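Local coordinates for protein NADPH-ferredoxin reductase FprA (Mycobacterium tuberculosis, PDB 1LQT) that uses FAD to pass electrons between NADPH and ferredoxin, and may supply electrons to cytochrome P450 systems, at residues F76-N81 and V418-W423; R110-P115 and V318-G323. All blocks are in the same frame, centred on the assembly; numbering follows the deposited sequence.

Interaction 1 of 2, residues F76-N81 and V418-W423; sequences FRFFGN and VTSAHW. With ACT (acetate ion), chain F.
The edge of the mixed, FAD-binding sheet is built here: strand 76-80, parallel to strand 34-40 on one flank, is joined on the other by the short antiparallel strand 418-419, which turns at once into helix 420-434. Gly80 and Val418 form the antiparallel hydrogen-bonded pair. Gly80 N meets Val418 O at 2.8 Å, almost straight and on a carbonyl lone pair, whereas Val418 N reaches Gly80 O at 2.9 Å from above the carbonyl plane. Glycine suits this position because a CB would crowd Val418 CB and run into Phe78 CE2.

Beyond this pair the backbones separate slightly as the helix begins, and water bridges them. One molecule donates to Phe78 O and accepts from Ser420 N; a second accepts from Phe78 N and donates to Ser420 OG. Phe78, with CG anti to its backbone N (chi1 176°), lays its ring against the start of the helix: Gly80 N sits over one face, acetate CH3, 3.6 Å from Phe78 CG, over the opposite one, and Ser420 N at the edge. Ser420 OG lies 3.2 Å from Phe78 CB and donates to the acetate O at 2.8 Å; the ion probably comes from the crystallisation liquor. Trp423 adds its CB beside Phe78 CE2 at 4.3 Å, while its indole packs edge-to-face with Trp46.

Thr419 is the N-cap: its OG1 accepts a weak bond from His422 N, as a hydroxyl can. An antiparallel edge strand running directly into a capped helix thus closes this side of a Rossmann-type FAD domain.

Interaction 2 of 2, residues R110-P115 and V318-G323; sequences RMLNIP and VVRSVG. With ODP (4-oxo-nicotinamide-adenine dinucleotide phosphate), chain I; ACT (acetate ion), chain C.
Residues 110-115 run as an irregular loop past the end of strand 317-320, and the two backbones come closest at Arg110 and Gly323, with CA atoms 5.4 Å apart. Arg110 N donates to Gly323 O at 2.9 Å, nearly straight but from above the carbonyl plane. A water accepts from Val322 N and lies within donating distance of both Arg110 O and Gly323 O, with more acceptors near it than it has protons. At the backbone angles of Gly323 any CB would press on the preceding carbonyl O and on Arg110 CD.

The Arg110 chain bends at chi3 (69°), so its guanidinium folds back beside the carbonyl of Val322. Arg110 NH1 donates to Val322 O in plane at 2.9 Å. A more bent bond joins Arg110 NH1 to adenine N7A of the NADP derivative at 3.0 Å; Arg110 NH2 donates to an acetate. Branched Val322 presses CG1 to 3.4 Å from adenine C4A. The side chain of Leu112 crosses that of Val322 at about a right angle, Leu112 CD2 lying 3.9 Å from Val322 CG1. Arg320, extended from CG to NE, lies beside Met111 and gives Arg110 O a weak bond from NE; its NH2 is salt-bridged to Asp109.

Around this nucleotide pocket, Leu112 leans on strand 273-279, Arg320 on strand 122-124, and Val319 and Ser321 on helix 157-167.

How the interactions relate
Interactions 1 and 2 lie on opposite sides of the chain's centre, their own centres 35 Å apart and their nearest atoms about 24 Å apart, so neither touches the other. Each belongs to a different nucleotide-binding sheet. The 76-81/418-423 contact extends the mixed sheet that serves FAD, and the side chain of Phe78 stays about 8 Å from the cofactor. The 110-115/318-323 contact lies at the end of strand 317-320 of the parallel sheet, where it meets the NADP derivative directly, with Gly323 also about 8 Å from FAD. Both segments of interaction 2 fall in sequence between those of interaction 1, whose later segment adds the last strand to the mixed sheet.

Interaction 1 of 2, residues F76-N81 and V418-W423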
# COMPACT_ATOMS: atom_id res chain seq x y z
N PHE A 76 13.37 22.04 -0.87
CA PHE A 76 12.20 21.18 -0.81
C PHE A 76 11.08 21.84 -0.04
O PHE A 76 11.31 22.39 1.04
CB PHE A 76 12.60 19.90 -0.07
CG PHE A 76 11.49 18.90 0.10
CD1 PHE A 76 10.61 18.99 1.14
CD2 PHE A 76 11.40 17.82 -0.76
CE1 PHE A 76 9.59 18.04 1.27
CE2 PHE A 76 10.42 16.88 -0.63
CZ PHE A 76 9.52 17.00 0.35
N ARG A 77 9.85 21.74 -0.57
CA ARG A 77 8.66 22.19 0.13
C ARG A 77 7.61 21.07 0.05
O ARG A 77 7.51 20.38 -0.96
CB ARG A 77 8.08 23.46 -0.48
CG ARG A 77 9.01 24.64 -0.45
CD ARG A 77 8.39 25.96 -0.85
NE ARG A 77 7.87 25.92 -2.22
CZ ARG A 77 7.42 26.99 -2.86
NH1 ARG A 77 7.40 28.15 -2.25
NH2 ARG A 77 6.98 26.89 -4.09
N PHE A 78 6.82 20.95 1.11
CA PHE A 78 5.69 20.04 1.19
C PHE A 78 4.38 20.81 1.31
O PHE A 78 4.28 21.75 2.08
CB PHE A 78 5.85 19.18 2.44
CG PHE A 78 4.69 18.23 2.72
CD1 PHE A 78 4.58 17.04 2.04
CD2 PHE A 78 3.77 18.49 3.72
CE1 PHE A 78 3.56 16.17 2.34
CE2 PHE A 78 2.76 17.62 4.03
CZ PHE A 78 2.64 16.45 3.34
N PHE A 79 3.39 20.38 0.57
CA PHE A 79 2.05 20.93 0.63
C PHE A 79 1.07 19.77 0.73
O PHE A 79 0.73 19.13 -0.27
CB PHE A 79 1.74 21.75 -0.61
CG PHE A 79 2.69 22.91 -0.85
CD1 PHE A 79 2.44 24.16 -0.32
CD2 PHE A 79 3.81 22.76 -1.62
CE1 PHE A 79 3.27 25.24 -0.58
CE2 PHE A 79 4.67 23.84 -1.85
CZ PHE A 79 4.39 25.06 -1.32
N GLY A 80 0.64 19.51 1.95
CA GLY A 80 -0.33 18.47 2.21
C GLY A 80 -1.75 18.96 2.13
O GLY A 80 -2.02 20.16 2.09
N ASN A 81 -2.68 18.02 2.09
CA ASN A 81 -4.11 18.28 1.89
C ASN A 81 -4.37 18.94 0.55
O ASN A 81 -5.29 19.73 0.42
CB ASN A 81 -4.71 19.10 3.05
CG ASN A 81 -6.21 19.07 3.10
OD1 ASN A 81 -6.86 18.09 2.71
ND2 ASN A 81 -6.79 20.16 3.59
N VAL A 418 -1.45 22.05 4.18
CA VAL A 418 -0.62 21.71 5.32
C VAL A 418 0.85 21.79 4.94
O VAL A 418 1.33 20.99 4.17
CB VAL A 418 -0.99 20.31 5.85
CG1 VAL A 418 -0.08 19.92 7.01
CG2 VAL A 418 -2.43 20.31 6.29
N THR A 419 1.58 22.78 5.47
CA THR A 419 3.00 22.91 5.14
C THR A 419 3.78 21.92 5.99
O THR A 419 3.25 21.30 6.90
CB THR A 419 3.51 24.29 5.47
OG1 THR A 419 3.25 24.50 6.85
CG2 THR A 419 2.81 25.38 4.67
N SER A 420 5.07 21.82 5.72
CA SER A 420 5.93 20.96 6.50
C SER A 420 5.87 21.29 7.98
O SER A 420 5.78 20.42 8.81
CB SER A 420 7.37 21.11 6.05
OG SER A 420 7.55 20.56 4.81
N ALA A 421 5.95 22.57 8.30
CA ALA A 421 5.93 22.96 9.70
C ALA A 421 4.65 22.53 10.39
O ALA A 421 4.68 22.15 11.56
CB ALA A 421 6.12 24.48 9.82
N HIS A 422 3.53 22.56 9.69
CA HIS A 422 2.28 22.13 10.28
C HIS A 422 2.11 20.62 10.33
O HIS A 422 1.53 20.11 11.28
CB HIS A 422 1.15 22.84 9.61
CG HIS A 422 1.18 24.29 9.97
ND1 HIS A 422 0.49 24.82 11.03
CD2 HIS A 422 2.01 25.27 9.56
CE1 HIS A 422 0.74 26.11 11.11
NE2 HIS A 422 1.69 26.41 10.26
N TRP A 423 2.65 19.90 9.35
CA TRP A 423 2.75 18.46 9.51
C TRP A 423 3.57 18.15 10.75
O TRP A 423 3.22 17.23 11.50
CB TRP A 423 3.39 17.82 8.26
CG TRP A 423 4.21 16.60 8.60
CD1 TRP A 423 5.53 16.51 8.47
CD2 TRP A 423 3.77 15.37 9.17
NE1 TRP A 423 5.98 15.29 8.92
CE2 TRP A 423 4.90 14.58 9.37
CE3 TRP A 423 2.52 14.86 9.57
CZ2 TRP A 423 4.85 13.30 9.91
CZ3 TRP A 423 2.47 13.59 10.13
CH2 TRP A 423 3.63 12.84 10.32
C ACT F . 8.00 16.82 5.57
O ACT F . 8.07 18.04 5.79
OXT ACT F . 8.68 16.11 6.32
CH3 ACT F . 7.15 16.22 4.47
O HOH W 1 10.36 21.60 4.13
O HOH W 2 6.30 23.21 3.41
O HOH W 3 8.17 22.80 3.38

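Interaction 2 of 2, residues R110-P115 and V318-G323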
# COMPACT_ATOMS: atom_id res chain seq x y z
N ARG A 110 -8.25 -4.23 -6.23
CA ARG A 110 -8.73 -5.21 -7.20
C ARG A 110 -9.91 -5.97 -6.60
O ARG A 110 -9.93 -6.37 -5.43
CB ARG A 110 -7.63 -6.17 -7.56
CG ARG A 110 -6.50 -5.55 -8.34
CD ARG A 110 -5.53 -6.55 -8.91
NE ARG A 110 -6.14 -7.33 -9.99
CZ ARG A 110 -6.55 -8.59 -9.91
NH1 ARG A 110 -6.53 -9.26 -8.79
NH2 ARG A 110 -7.05 -9.16 -11.00
N MET A 111 -10.89 -6.20 -7.45
CA MET A 111 -12.09 -6.95 -7.11
C MET A 111 -12.00 -8.39 -7.55
O MET A 111 -11.26 -8.73 -8.46
CB MET A 111 -13.32 -6.24 -7.67
CG MET A 111 -13.55 -4.93 -6.97
SD MET A 111 -14.98 -4.06 -7.64
CE MET A 111 -16.25 -5.20 -7.42
N LEU A 112 -12.80 -9.22 -6.88
CA LEU A 112 -12.95 -10.62 -7.25
C LEU A 112 -13.90 -10.82 -8.43
O LEU A 112 -13.81 -11.80 -9.15
CB LEU A 112 -13.51 -11.40 -6.07
CG LEU A 112 -12.64 -11.42 -4.82
CD1 LEU A 112 -13.44 -11.98 -3.66
CD2 LEU A 112 -11.39 -12.19 -5.04
N ASN A 113 -14.86 -9.91 -8.56
CA ASN A 113 -15.92 -10.03 -9.56
C ASN A 113 -16.73 -11.32 -9.42
O ASN A 113 -16.87 -12.10 -10.34
CB ASN A 113 -15.37 -9.86 -10.97
CG ASN A 113 -14.63 -8.58 -11.13
OD1 ASN A 113 -15.11 -7.51 -10.75
ND2 ASN A 113 -13.41 -8.69 -11.63
N ILE A 114 -17.28 -11.51 -8.21
CA ILE A 114 -18.13 -12.65 -7.93
C ILE A 114 -19.41 -12.17 -7.27
O ILE A 114 -19.45 -11.10 -6.66
CB ILE A 114 -17.40 -13.69 -7.03
CG1 ILE A 114 -17.11 -13.15 -5.62
CG2 ILE A 114 -16.20 -14.25 -7.71
CD1 ILE A 114 -16.50 -14.17 -4.72
N PRO A 115 -20.47 -12.96 -7.37
CA PRO A 115 -21.73 -12.58 -6.75
C PRO A 115 -21.58 -12.48 -5.25
O PRO A 115 -20.90 -13.29 -4.63
CB PRO A 115 -22.70 -13.71 -7.15
CG PRO A 115 -22.08 -14.35 -8.33
CD PRO A 115 -20.60 -14.19 -8.16
N VAL A 318 -15.36 -11.30 4.93
CA VAL A 318 -14.52 -11.71 3.82
C VAL A 318 -13.70 -10.48 3.45
O VAL A 318 -14.26 -9.43 3.12
CB VAL A 318 -15.33 -12.20 2.61
CG1 VAL A 318 -14.40 -12.48 1.43
CG2 VAL A 318 -16.10 -13.45 2.97
N VAL A 319 -12.39 -10.61 3.52
CA VAL A 319 -11.47 -9.56 3.11
C VAL A 319 -10.73 -10.06 1.88
O VAL A 319 -10.01 -11.05 1.93
CB VAL A 319 -10.45 -9.21 4.18
CG1 VAL A 319 -9.56 -8.06 3.71
CG2 VAL A 319 -11.14 -8.85 5.49
N ARG A 320 -10.93 -9.39 0.76
CA ARG A 320 -10.19 -9.72 -0.46
C ARG A 320 -8.85 -8.99 -0.43
O ARG A 320 -8.80 -7.77 -0.41
CB ARG A 320 -10.98 -9.43 -1.73
CG ARG A 320 -11.33 -7.97 -1.97
CD ARG A 320 -12.11 -7.76 -3.25
NE ARG A 320 -12.49 -6.37 -3.41
CZ ARG A 320 -13.57 -5.84 -2.88
NH1 ARG A 320 -14.41 -6.51 -2.10
NH2 ARG A 320 -13.84 -4.57 -3.13
N SER A 321 -7.77 -9.76 -0.42
CA SER A 321 -6.41 -9.22 -0.51
C SER A 321 -5.81 -9.70 -1.81
O SER A 321 -4.85 -10.46 -1.84
CB SER A 321 -5.59 -9.60 0.73
OG SER A 321 -4.38 -8.87 0.72
N VAL A 322 -6.41 -9.24 -2.89
CA VAL A 322 -6.04 -9.69 -4.22
C VAL A 322 -5.36 -8.61 -5.01
O VAL A 322 -5.32 -8.64 -6.24
CB VAL A 322 -7.18 -10.40 -4.95
CG1 VAL A 322 -7.63 -11.59 -4.16
CG2 VAL A 322 -8.37 -9.47 -5.24
N GLY A 323 -4.79 -7.65 -4.30
CA GLY A 323 -4.00 -6.58 -4.87
C GLY A 323 -4.64 -5.23 -4.73
O GLY A 323 -5.86 -5.08 -4.74
O1X ODP I . -2.39 -16.45 -8.34
P2B ODP I . -1.77 -15.13 -8.01
O2X ODP I . -0.28 -15.19 -7.75
O3X ODP I . -2.12 -14.04 -9.02
O2B ODP I . -2.48 -14.74 -6.62
C2B ODP I . -2.50 -13.41 -6.11
C3B ODP I . -1.57 -13.15 -4.95
O3B ODP I . -1.56 -14.27 -4.07
C1B ODP I . -3.83 -13.14 -5.50
N9A ODP I . -4.94 -12.96 -6.40
C8A ODP I . -5.08 -12.03 -7.40
N7A ODP I . -6.27 -12.11 -7.98
C5A ODP I . -6.94 -13.13 -7.34
C4A ODP I . -6.10 -13.66 -6.35
N3A ODP I . -6.43 -14.66 -5.51
C2A ODP I . -7.67 -15.15 -5.70
N1A ODP I . -8.56 -14.69 -6.62
C6A ODP I . -8.20 -13.67 -7.45
N6A ODP I . -9.14 -13.21 -8.30
O4B ODP I . -3.61 -11.94 -4.77
C4B ODP I . -2.28 -11.99 -4.24
C5B ODP I . -1.61 -10.66 -4.47
O5B ODP I . -0.38 -10.68 -3.78
PA ODP I . 0.67 -9.51 -4.04
O1A ODP I . 1.88 -9.83 -3.29
O2A ODP I . 0.80 -9.22 -5.48
O3 ODP I . -0.09 -8.24 -3.44
PN ODP I . -0.29 -7.69 -1.92
O1N ODP I . -0.45 -8.81 -0.96
O2N ODP I . -1.35 -6.67 -2.06
O5D ODP I . 1.10 -7.02 -1.60
C5D ODP I . 1.51 -5.87 -2.37
C4D ODP I . 3.01 -5.71 -2.23
O4D ODP I . 3.38 -5.18 -0.96
C1D ODP I . 4.34 -6.04 -0.35
C2D ODP I . 4.16 -7.34 -1.01
O2D ODP I . 5.15 -8.28 -0.78
C3D ODP I . 3.76 -7.02 -2.40
O3D ODP I . 4.94 -6.83 -3.16
N1N ODP I . 4.34 -5.94 1.07
C2N ODP I . 5.52 -6.31 1.75
C3N ODP I . 5.44 -6.61 3.06
C7N ODP I . 6.78 -7.03 3.68
N7N ODP I . 6.74 -7.35 4.95
O7N ODP I . 7.78 -7.07 2.94
C4N ODP I . 4.24 -6.62 3.80
O99 ODP I . 4.15 -6.96 5.01
C5N ODP I . 3.02 -6.25 3.06
C6N ODP I . 3.10 -5.94 1.68
C ACT C . -9.64 -10.88 -10.00
O ACT C . -8.67 -11.49 -10.60
OXT ACT C . -10.74 -10.67 -10.60
CH3 ACT C . -9.49 -10.42 -8.60
O HOH W 4 -7.86 -6.64 -3.51